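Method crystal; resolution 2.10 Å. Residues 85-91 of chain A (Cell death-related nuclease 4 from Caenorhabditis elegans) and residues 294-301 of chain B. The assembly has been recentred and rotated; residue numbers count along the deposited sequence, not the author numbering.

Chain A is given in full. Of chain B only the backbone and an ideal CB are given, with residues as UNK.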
# COMPACT_ATOMS: atom_id res chain seq x y z
N PRO A 85 14.16 3.18 -1.90
CA PRO A 85 13.56 2.74 -3.17
C PRO A 85 12.89 1.37 -3.05
O PRO A 85 13.28 0.57 -2.20
CB PRO A 85 14.75 2.70 -4.13
CG PRO A 85 15.98 2.61 -3.26
CD PRO A 85 15.58 2.82 -1.82
N GLN A 86 11.91 1.12 -3.90
CA GLN A 86 11.14 -0.12 -3.86
C GLN A 86 12.03 -1.34 -4.02
O GLN A 86 11.81 -2.37 -3.40
CB GLN A 86 10.06 -0.11 -4.94
CG GLN A 86 9.15 -1.34 -4.96
CD GLN A 86 8.33 -1.48 -3.69
OE1 GLN A 86 7.76 -0.50 -3.19
NE2 GLN A 86 8.25 -2.69 -3.17
N ARG A 87 13.05 -1.21 -4.87
CA ARG A 87 13.93 -2.34 -5.17
C ARG A 87 14.73 -2.79 -3.95
O ARG A 87 15.15 -3.94 -3.86
CB ARG A 87 14.89 -1.97 -6.30
CG ARG A 87 15.84 -0.83 -5.96
CD ARG A 87 16.78 -0.53 -7.11
NE ARG A 87 17.76 0.49 -6.76
CZ ARG A 87 17.57 1.80 -6.90
NH1 ARG A 87 16.44 2.28 -7.40
NH2 ARG A 87 18.53 2.64 -6.54
N SER A 88 14.94 -1.87 -3.01
CA SER A 88 15.73 -2.17 -1.82
C SER A 88 14.96 -2.99 -0.79
O SER A 88 15.57 -3.72 -0.00
CB SER A 88 16.24 -0.87 -1.18
OG SER A 88 17.21 -0.25 -2.00
N ILE A 89 13.63 -2.87 -0.78
CA ILE A 89 12.81 -3.67 0.13
C ILE A 89 12.39 -4.98 -0.53
O ILE A 89 12.08 -5.96 0.15
CB ILE A 89 11.55 -2.90 0.62
CG1 ILE A 89 10.47 -2.79 -0.46
CG2 ILE A 89 11.94 -1.51 1.13
CD1 ILE A 89 9.13 -2.32 0.09
N ASP A 90 12.36 -5.00 -1.86
CA ASP A 90 11.96 -6.20 -2.60
C ASP A 90 12.98 -7.32 -2.43
O ASP A 90 12.62 -8.50 -2.46
CB ASP A 90 11.78 -5.89 -4.09
CG ASP A 90 10.42 -5.28 -4.41
OD1 ASP A 90 9.56 -5.20 -3.51
OD2 ASP A 90 10.21 -4.89 -5.58
N THR A 91 14.25 -6.96 -2.25
CA THR A 91 15.32 -7.95 -2.07
C THR A 91 15.76 -8.06 -0.61
O THR A 91 16.77 -8.70 -0.31
CB THR A 91 16.55 -7.60 -2.93
OG1 THR A 91 17.14 -6.37 -2.48
CG2 THR A 91 16.18 -7.48 -4.40
N UNK B 294 18.22 -5.24 -16.06
CA UNK B 294 18.79 -4.19 -15.23
C UNK B 294 18.22 -4.24 -13.82
O UNK B 294 17.08 -3.83 -13.60
CB UNK B 294 18.53 -2.82 -15.86
N UNK B 295 19.01 -4.73 -12.88
CA UNK B 295 18.54 -4.91 -11.51
C UNK B 295 18.74 -3.66 -10.66
O UNK B 295 18.48 -3.66 -9.46
CB UNK B 295 19.26 -6.09 -10.86
N UNK B 296 19.20 -2.58 -11.29
CA UNK B 296 19.30 -1.28 -10.63
C UNK B 296 18.01 -0.50 -10.86
O UNK B 296 17.75 0.51 -10.19
CB UNK B 296 20.51 -0.49 -11.14
N UNK B 297 17.20 -0.96 -11.80
CA UNK B 297 15.89 -0.37 -12.08
C UNK B 297 14.87 -1.46 -12.41
O UNK B 297 14.43 -1.57 -13.55
CB UNK B 297 15.99 0.63 -13.23
N UNK B 298 14.51 -2.28 -11.41
CA UNK B 298 13.60 -3.40 -11.65
C UNK B 298 12.14 -2.97 -11.82
O UNK B 298 11.73 -1.96 -11.24
CB UNK B 298 13.70 -4.40 -10.50
N UNK B 299 11.39 -3.73 -12.61
CA UNK B 299 9.95 -3.51 -12.75
C UNK B 299 9.24 -4.21 -11.60
O UNK B 299 9.08 -5.43 -11.61
CB UNK B 299 9.44 -4.02 -14.10
N UNK B 300 8.81 -3.43 -10.61
CA UNK B 300 8.25 -3.99 -9.38
C UNK B 300 7.03 -4.88 -9.63
O UNK B 300 6.96 -6.00 -9.12
CB UNK B 300 7.87 -2.86 -8.43
N UNK B 301 6.08 -4.38 -10.42
CA UNK B 301 4.82 -5.10 -10.62
C UNK B 301 5.04 -6.39 -11.40
O UNK B 301 4.28 -7.35 -11.25
CB UNK B 301 3.81 -4.21 -11.35

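Chain A offers this segment a short, weakly bonded helix on which Gln A86, Arg A87 and Asp A90 point toward chain B. Gln A86 NE2 already donates to Asp A90 OD1 at 2.9 Å, which leaves the other carboxylate oxygen, OD2, free to receive a donor from across the interface.

Position 294 begins a type I turn that ends at 297, and nothing of chain A lies near its CB. Turn propensity is therefore the main guide, and Asn, Asp or Ser, whose short polar side chains can accept from a backbone NH of the turn, would suit. The residue is Asn B294; Asn B294 OD1 accepts from the backbone N of 296 at 3.1 Å, reinforcing the turn.

At 295 the CB points sideways, again with no chain A atom close by. Many polar residues would serve in this first corner of the turn. It is Glu B295, poorly ordered, whose side chain ends nearer to chain A than it starts; its OE2 stays 5.4 Å from Thr A91 CG2, too far for a contact.

The CB at 296 points away, although it lies only 5.3 Å from Arg A87 NE. A positive charge beside that guanidinium would be unfavourable, whereas an acidic or neutral polar side chain would be tolerated. The deposited Glu B296 is poorly ordered. Its OE2 is 4.5 Å from Arg A87 NH2 and well out of the guanidinium plane, so opposite charges are near each other without forming a salt bridge. The backbone comes closer: Glu B296 O packs over one face of the guanidinium, 3.4 Å from Arg A87 CD.

Position 297 closes the turn, and its CB points away from chain A. A range of polar residues could fit; Asp B297 is found, with OD2 hydrogen-bonded elsewhere in the structure.

At 298 the CB points toward chain A and sits 5.0 Å from Arg A87 CB, facing the aliphatic start of that side chain. A compact nonpolar group is indicated, and phi/psi of -75/150 admits proline as well as Ala or Val. Pro B298 puts its CG 3.7 Å from Arg A87 CB, a van der Waals contact made by a ring that restricts phi to near the value found here.

Position 299 turns its CB away from chain A, so this stretch of chain A does not constrain its side chain. Its N-cap place would often favour Ser, Thr, Asp or Asn, but the residue is Ile B299.

At 300 the CB points toward chain A, 4.0 Å from Gln A86 CG and 4.2 Å from Asp A90 OD2, so a donor with a flat surface would be ideal; Asn, Gln or His could be considered. His B300 meets both demands: ND1 donates to Asp A90 OD2 at 2.8 Å near the ring plane, while Gln A86 CG lies over one ring face, 3.8 Å from the centroid, as a CH-pi contact.

At 301 the CB points away, and many helix-compatible side chains would suit; Phe B301 makes no contact with the chain A stretch.

Chain B, residues 294-301: NEEDPIHF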
# COMPACT_ATOMS: atom_id res chain seq x y z
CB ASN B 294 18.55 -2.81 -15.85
CG ASN B 294 19.15 -1.69 -15.03
OD1 ASN B 294 20.04 -1.91 -14.20
ND2 ASN B 294 18.68 -0.47 -15.26
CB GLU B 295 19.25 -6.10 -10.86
CG GLU B 295 18.40 -6.86 -9.84
CD GLU B 295 17.11 -7.40 -10.44
OE1 GLU B 295 17.13 -7.86 -11.60
OE2 GLU B 295 16.07 -7.36 -9.75
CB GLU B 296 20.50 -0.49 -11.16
CG GLU B 296 20.99 0.60 -10.21
CD GLU B 296 21.75 0.05 -9.02
OE1 GLU B 296 21.81 -1.19 -8.86
OE2 GLU B 296 22.30 0.86 -8.24
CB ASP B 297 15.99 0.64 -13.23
CG ASP B 297 14.72 1.45 -13.41
OD1 ASP B 297 14.00 1.67 -12.42
OD2 ASP B 297 14.44 1.86 -14.56
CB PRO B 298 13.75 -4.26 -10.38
CG PRO B 298 14.87 -3.64 -9.59
CD PRO B 298 14.93 -2.22 -10.00
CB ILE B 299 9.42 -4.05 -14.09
CG1 ILE B 299 10.29 -3.58 -15.26
CG2 ILE B 299 7.97 -3.63 -14.29
CD1 ILE B 299 10.29 -2.08 -15.47
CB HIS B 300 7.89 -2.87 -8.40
CG HIS B 300 7.07 -3.34 -7.24
ND1 HIS B 300 7.55 -4.23 -6.30
CD2 HIS B 300 5.81 -3.03 -6.85
CE1 HIS B 300 6.61 -4.45 -5.39
NE2 HIS B 300 5.55 -3.73 -5.70
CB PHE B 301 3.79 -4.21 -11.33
CG PHE B 301 3.95 -4.15 -12.83
CD1 PHE B 301 3.39 -5.12 -13.64
CD2 PHE B 301 4.64 -3.11 -13.42
CE1 PHE B 301 3.52 -5.06 -15.01
CE2 PHE B 301 4.78 -3.04 -14.79
CZ PHE B 301 4.22 -4.02 -15.59
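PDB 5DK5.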